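Local coordinates for putative uncharacterized protein (Bacillus anthracis, PDB 3LNO) that is of unknown function but probably takes part in the assembly of iron-sulfur clusters, at residues T51-S54 / I55-M59; P89-K93 / E94-R98. All blocks are in the same frame, centred on the assembly; numbering follows the deposited sequence.

Both contacts are local turns in loops that leave strands of the three-stranded sheet and lead into helices: residues 51-59 run from strand 46-50 to helix 60-74, residues 89-98 from strand 81-85 to helix 98-106. Contact 1 is partly buried, with Met52 and Cys57 on its inner side, and is built from one beta turn and an apolar touch. Contact 2 lies at the surface and is more polar, a 3-10 turn with a serine hydroxyl bonded to its backbone, a bridging water and an arginine laid along a tryptophan. Their centres are about 13 Å apart, yet Trp91 joins them: its CB packs 3.6 Å from Thr51 CG2, and its CE3 meets the carbonyl oxygen of Thr53.

Contact 1 of 2, residues T51-S54 / I55-M59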
ATOM      1  N   THR A  51       2.765  -2.028  -6.599  1.00 25.76           N
ATOM      2  CA  THR A  51       3.262  -1.528  -7.878  1.00 30.09           C
ATOM      3  C   THR A  51       3.060  -0.012  -7.943  1.00 27.70           C
ATOM      4  O   THR A  51       2.669   0.593  -6.951  1.00 31.86           O
ATOM      5  CB  THR A  51       2.585  -2.234  -9.041  1.00 30.63           C
ATOM      6  OG1 THR A  51       3.299  -1.927 -10.239  1.00 31.71           O
ATOM      7  CG2 THR A  51       1.127  -1.779  -9.184  1.00 25.91           C
HETATM    8  N   MSE A  52       3.371   0.614  -9.074  1.00 33.17           N
HETATM    9  CA  MSE A  52       3.112   2.046  -9.259  1.00 32.15           C
HETATM   10  C   MSE A  52       2.158   2.203 -10.427  1.00 38.46           C
HETATM   11  O   MSE A  52       1.874   1.229 -11.130  1.00 38.89           O
HETATM   12  CB  MSE A  52       4.401   2.785  -9.567  1.00 36.81           C
HETATM   13  CG  MSE A  52       5.438   2.642  -8.468  1.00 36.15           C
HETATM   14 SE   MSE A  52       4.879   3.732  -6.965  0.64 41.57          SE
HETATM   15  CE  MSE A  52       5.549   2.548  -5.554  1.00 42.53           C
ATOM     16  N   THR A  53       1.666   3.412 -10.662  1.00 32.61           N
ATOM     17  CA  THR A  53       0.752   3.598 -11.788  1.00 40.11           C
ATOM     18  C   THR A  53       1.405   3.379 -13.161  1.00 45.06           C
ATOM     19  O   THR A  53       0.717   3.079 -14.130  1.00 46.88           O
ATOM     20  CB  THR A  53       0.062   4.962 -11.748  1.00 43.03           C
ATOM     21  OG1 THR A  53       1.050   6.002 -11.723  1.00 53.71           O
ATOM     22  CG2 THR A  53      -0.790   5.063 -10.518  1.00 44.57           C
ATOM     23  N   SER A  54       2.726   3.527 -13.228  1.00 45.62           N
ATOM     24  CA  SER A  54       3.497   3.400 -14.473  1.00 50.16           C
ATOM     25  C   SER A  54       4.954   3.157 -14.113  1.00 51.37           C
ATOM     26  O   SER A  54       5.434   3.676 -13.100  1.00 46.69           O
ATOM     27  CB  SER A  54       3.420   4.690 -15.309  1.00 47.40           C
ATOM     28  OG  SER A  54       3.908   5.807 -14.562  1.00 46.42           O
ATOM     29  N   ILE A  55       5.657   2.379 -14.932  1.00 53.32           N
ATOM     30  CA  ILE A  55       7.083   2.163 -14.722  1.00 57.87           C
ATOM     31  C   ILE A  55       7.811   3.500 -14.598  1.00 56.81           C
ATOM     32  O   ILE A  55       8.756   3.634 -13.815  1.00 50.68           O
ATOM     33  CB  ILE A  55       7.722   1.354 -15.856  1.00 66.57           C
ATOM     34  CG1 ILE A  55       7.112  -0.043 -15.922  1.00 71.75           C
ATOM     35  CG2 ILE A  55       9.220   1.219 -15.622  1.00 68.71           C
ATOM     36  CD1 ILE A  55       7.902  -1.060 -15.140  1.00 74.78           C
ATOM     37  N   GLY A  56       7.352   4.487 -15.364  1.00 58.79           N
ATOM     38  CA  GLY A  56       7.969   5.803 -15.353  1.00 67.17           C
ATOM     39  C   GLY A  56       7.847   6.519 -14.020  1.00 71.10           C
ATOM     40  O   GLY A  56       8.756   7.252 -13.623  1.00 72.99           O
ATOM     41  N   CYS A  57       6.732   6.274 -13.328  1.00 69.25           N
ATOM     42  CA  CYS A  57       6.322   7.016 -12.126  1.00 64.98           C
ATOM     43  C   CYS A  57       7.448   7.552 -11.257  1.00 65.36           C
ATOM     44  O   CYS A  57       8.197   6.791 -10.651  1.00 70.12           O
ATOM     45  CB  CYS A  57       5.379   6.183 -11.267  1.00 61.08           C
ATOM     46  SG  CYS A  57       4.730   7.110  -9.865  1.00 52.71           S
ATOM     47  N   PRO A  58       7.545   8.882 -11.173  1.00 62.98           N
ATOM     48  CA  PRO A  58       8.650   9.588 -10.517  1.00 65.56           C
ATOM     49  C   PRO A  58       8.523   9.602  -8.997  1.00 67.05           C
ATOM     50  O   PRO A  58       9.531   9.766  -8.306  1.00 66.27           O
ATOM     51  CB  PRO A  58       8.517  11.019 -11.056  1.00 68.65           C
ATOM     52  CG  PRO A  58       7.450  10.952 -12.149  1.00 67.69           C
ATOM     53  CD  PRO A  58       6.589   9.808 -11.796  1.00 59.91           C
HETATM   54  N   MSE A  59       7.305   9.428  -8.486  1.00 65.74           N
HETATM   55  CA  MSE A  59       7.063   9.482  -7.042  1.00 59.67           C
HETATM   56  C   MSE A  59       7.363   8.156  -6.329  1.00 54.47           C
HETATM   57  O   MSE A  59       7.120   8.009  -5.129  1.00 49.37           O
HETATM   58  CB  MSE A  59       5.623   9.932  -6.765  1.00 62.75           C
HETATM   59  CG  MSE A  59       5.329  11.379  -7.168  1.00 67.67           C
HETATM   60 SE   MSE A  59       6.482  12.678  -6.264  0.58102.78          SE
HETATM   61  CE  MSE A  59       5.938  14.323  -7.186  1.00 96.66           C
TER
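Ser54 and Cys57 close a type I beta turn, and the tight side of the contact gathers round them. The amide N of Cys57 reaches Ser54 O at 2.9 Å. A second, weak bond joins the same N to Ser54 OG at 3.1 Å, with a bent N-H...O angle of 126°. Serine suits this place because its short hydroxyl, set between the backbone N and the carbonyl carbon (chi1 58°), can fold back over the turn. On the buried side, Met52 CB meets Cys57 CB at 3.9 Å. The bent selenomethionine chain continues to Ala60 and Ile63 of helix 60-74, an apolar setting that suits its flexible length. Cys57 SG passes Thr53 OG1 more loosely, at 4.3 Å.

The outer side is different. Ile55 points away from residues 51-54, only its CB touching Ser54 C, and its side chain meets Trp87 instead; Gly56 sits exposed at the crest of the turn. Met59 then takes the N-cap position of helix 60-74. The whole is a strand-to-helix connection through a type I beta turn, within the family region assigned to iron-sulfur cluster assembly proteins.

Contact 2 of 2, residues P89-K93 / E94-R98; sequences PPWSK and ERMSR
A 3-10 turn in the loop between strand 81-85 and helix 98-106 brings Ser92 and Lys93 against Arg95 and Met96. Two successive backbone bonds make it: Arg95 N to Ser92 O and Met96 N to Lys93 O, each 3.0 Å. Ser92 adds its side chain, OG accepting from Glu94 N at 3.2 Å, a role that a short hydroxyl can fill at the start of such a turn. A water links Ser92 OG to Glu94 OE1, to which it donates at 2.8 Å.

On the other side of the turn, Trp91 and Arg95 run past each other in opposite directions, with ring and guanidinium planes 31° apart. Arg95 CD comes within 4.0 Å of Trp91 CD1. The arginine chain is extended from CG to NE, which carries its NH2 back to the Pro89 ring, where it lies 3.3 Å from CG, the two side chains crossing nearly at right angles. Trp91 also offers CZ2 to Met96 CG at 4.0 Å, and its NE1 donates a hydrogen bond to Leu32 O at the end of helix 29-32; its side chain further touches Leu34, Thr51 and Thr53 in loops. Met96 goes on to touch Lys101 and Leu104 of helix 98-106, whose N-cap is Ser97.

Polar bonds therefore fix the backbone of this turn, while aliphatic carbons of Arg95 and Met96 pack beside the indole. Because the site is at the surface, the charged ends of Lys93, Glu94 and Arg95 can probably stay hydrated at little cost.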
ATOM      1  N   PRO A  89       1.390  -8.573 -11.898  1.00 35.40           N
ATOM      2  CA  PRO A  89       0.699  -8.057 -13.080  1.00 32.09           C
ATOM      3  C   PRO A  89       0.698  -6.515 -13.105  1.00 33.69           C
ATOM      4  O   PRO A  89       0.866  -5.851 -12.083  1.00 33.62           O
ATOM      5  CB  PRO A  89      -0.746  -8.559 -12.867  1.00 28.05           C
ATOM      6  CG  PRO A  89      -0.871  -8.490 -11.357  1.00 31.48           C
ATOM      7  CD  PRO A  89       0.432  -9.095 -10.903  1.00 30.61           C
ATOM      8  N   PRO A  90       0.485  -5.942 -14.280  1.00 37.43           N
ATOM      9  CA  PRO A  90       0.652  -4.496 -14.398  1.00 37.88           C
ATOM     10  C   PRO A  90      -0.564  -3.789 -13.826  1.00 34.06           C
ATOM     11  O   PRO A  90      -1.669  -4.263 -13.982  1.00 33.22           O
ATOM     12  CB  PRO A  90       0.706  -4.271 -15.917  1.00 39.23           C
ATOM     13  CG  PRO A  90       0.525  -5.635 -16.555  1.00 43.59           C
ATOM     14  CD  PRO A  90      -0.006  -6.553 -15.521  1.00 41.77           C
ATOM     15  N   TRP A  91      -0.373  -2.655 -13.181  1.00 29.94           N
ATOM     16  CA  TRP A  91      -1.518  -1.882 -12.732  1.00 27.87           C
ATOM     17  C   TRP A  91      -2.410  -1.393 -13.878  1.00 26.73           C
ATOM     18  O   TRP A  91      -1.977  -1.225 -15.009  1.00 35.62           O
ATOM     19  CB  TRP A  91      -1.054  -0.684 -11.894  1.00 27.59           C
ATOM     20  CG  TRP A  91      -2.180   0.129 -11.312  1.00 28.25           C
ATOM     21  CD1 TRP A  91      -2.861  -0.112 -10.148  1.00 27.05           C
ATOM     22  CD2 TRP A  91      -2.717   1.351 -11.843  1.00 27.92           C
ATOM     23  NE1 TRP A  91      -3.795   0.887  -9.927  1.00 22.85           N
ATOM     24  CE2 TRP A  91      -3.742   1.778 -10.970  1.00 31.59           C
ATOM     25  CE3 TRP A  91      -2.460   2.100 -12.992  1.00 30.43           C
ATOM     26  CZ2 TRP A  91      -4.488   2.933 -11.201  1.00 34.73           C
ATOM     27  CZ3 TRP A  91      -3.199   3.236 -13.217  1.00 38.52           C
ATOM     28  CH2 TRP A  91      -4.205   3.640 -12.329  1.00 36.78           C
ATOM     29  N   SER A  92      -3.670  -1.155 -13.571  1.00 31.87           N
ATOM     30  CA  SER A  92      -4.535  -0.416 -14.463  1.00 31.61           C
ATOM     31  C   SER A  92      -5.633   0.194 -13.610  1.00 26.79           C
ATOM     32  O   SER A  92      -5.879  -0.236 -12.496  1.00 29.65           O
ATOM     33  CB  SER A  92      -5.142  -1.347 -15.533  1.00 39.83           C
ATOM     34  OG  SER A  92      -6.391  -1.886 -15.115  1.00 37.44           O
ATOM     35  N   LYS A  93      -6.316   1.171 -14.171  1.00 30.03           N
ATOM     36  CA  LYS A  93      -7.385   1.875 -13.520  1.00 29.09           C
ATOM     37  C   LYS A  93      -8.571   0.975 -13.122  1.00 24.32           C
ATOM     38  O   LYS A  93      -9.318   1.328 -12.221  1.00 27.13           O
ATOM     39  CB  LYS A  93      -7.869   2.997 -14.445  1.00 40.29           C
ATOM     40  CG  LYS A  93      -8.428   2.462 -15.762  1.00 53.75           C
ATOM     41  CD  LYS A  93      -8.736   3.571 -16.754  1.00 66.12           C
ATOM     42  CE  LYS A  93      -9.236   2.989 -18.073  1.00 74.24           C
ATOM     43  NZ  LYS A  93      -9.289   4.021 -19.162  1.00 82.32           N
ATOM     44  N   GLU A  94      -8.722  -0.184 -13.765  1.00 23.39           N
ATOM     45  CA  GLU A  94      -9.752  -1.155 -13.380  1.00 27.77           C
ATOM     46  C   GLU A  94      -9.574  -1.632 -11.958  1.00 23.57           C
ATOM     47  O   GLU A  94     -10.548  -2.036 -11.324  1.00 30.28           O
ATOM     48  CB  GLU A  94      -9.782  -2.363 -14.320  1.00 32.36           C
ATOM     49  CG  GLU A  94     -10.531  -2.137 -15.636  1.00 42.12           C
ATOM     50  CD  GLU A  94     -10.677  -3.434 -16.473  1.00 86.28           C
ATOM     51  OE1 GLU A  94      -9.672  -4.174 -16.647  1.00 80.14           O
ATOM     52  OE2 GLU A  94     -11.801  -3.713 -16.961  1.00 86.68           O
ATOM     53  N   ARG A  95      -8.350  -1.519 -11.437  1.00 21.05           N
ATOM     54  CA  ARG A  95      -8.016  -1.919 -10.062  1.00 22.94           C
ATOM     55  C   ARG A  95      -8.431  -0.890  -8.985  1.00 27.20           C
ATOM     56  O   ARG A  95      -8.377  -1.146  -7.776  1.00 25.56           O
ATOM     57  CB  ARG A  95      -6.511  -2.181  -9.936  1.00 25.98           C
ATOM     58  CG  ARG A  95      -6.072  -3.421 -10.661  1.00 28.59           C
ATOM     59  CD  ARG A  95      -4.590  -3.676 -10.438  1.00 32.31           C
ATOM     60  NE  ARG A  95      -4.178  -4.836 -11.198  1.00 36.50           N
ATOM     61  CZ  ARG A  95      -4.206  -6.078 -10.732  1.00 35.80           C
ATOM     62  NH1 ARG A  95      -4.622  -6.325  -9.493  1.00 36.24           N
ATOM     63  NH2 ARG A  95      -3.823  -7.073 -11.511  1.00 40.87           N
HETATM   64  N   MSE A  96      -8.869   0.271  -9.415  1.00 27.57           N
HETATM   65  CA  MSE A  96      -9.290   1.273  -8.431  1.00 28.36           C
HETATM   66  C   MSE A  96     -10.563   0.878  -7.666  1.00 21.13           C
HETATM   67  O   MSE A  96     -11.434   0.214  -8.222  1.00 20.27           O
HETATM   68  CB  MSE A  96      -9.499   2.570  -9.172  1.00 19.69           C
HETATM   69  CG  MSE A  96      -8.163   3.089  -9.651  1.00 21.03           C
HETATM   70 SE   MSE A  96      -8.318   4.877 -10.403  0.75 47.30          SE
HETATM   71  CE  MSE A  96     -10.145   4.973 -11.015  1.00 35.99           C
ATOM     72  N   SER A  97     -10.679   1.296  -6.406  1.00 23.45           N
ATOM     73  CA  SER A  97     -11.922   1.067  -5.648  1.00 19.25           C
ATOM     74  C   SER A  97     -13.124   1.848  -6.201  1.00 23.24           C
ATOM     75  O   SER A  97     -12.955   2.769  -6.992  1.00 22.59           O
ATOM     76  CB  SER A  97     -11.717   1.486  -4.177  1.00 24.91           C
ATOM     77  OG  SER A  97     -11.562   2.904  -4.084  1.00 25.05           O
ATOM     78  N   ARG A  98     -14.329   1.517  -5.718  1.00 27.22           N
ATOM     79  CA  ARG A  98     -15.549   2.246  -6.085  1.00 25.90           C
ATOM     80  C   ARG A  98     -15.373   3.740  -5.804  1.00 20.45           C
ATOM     81  O   ARG A  98     -15.690   4.566  -6.644  1.00 22.83           O
ATOM     82  CB  ARG A  98     -16.753   1.663  -5.310  1.00 26.10           C
ATOM     83  CG  ARG A  98     -18.127   2.446  -5.392  1.00 24.85           C
ATOM     84  CD  ARG A  98     -19.150   1.855  -4.407  1.00 23.77           C
ATOM     85  NE  ARG A  98     -18.638   1.867  -3.024  1.00 24.84           N
ATOM     86  CZ  ARG A  98     -18.789   2.894  -2.176  1.00 32.07           C
ATOM     87  NH1 ARG A  98     -18.255   2.828  -0.966  1.00 30.28           N
ATOM     88  NH2 ARG A  98     -19.463   3.996  -2.537  1.00 28.09           N
TER
HETATM   89  O   HOH W   1      -6.928  -4.112 -17.106  1.00 54.95           O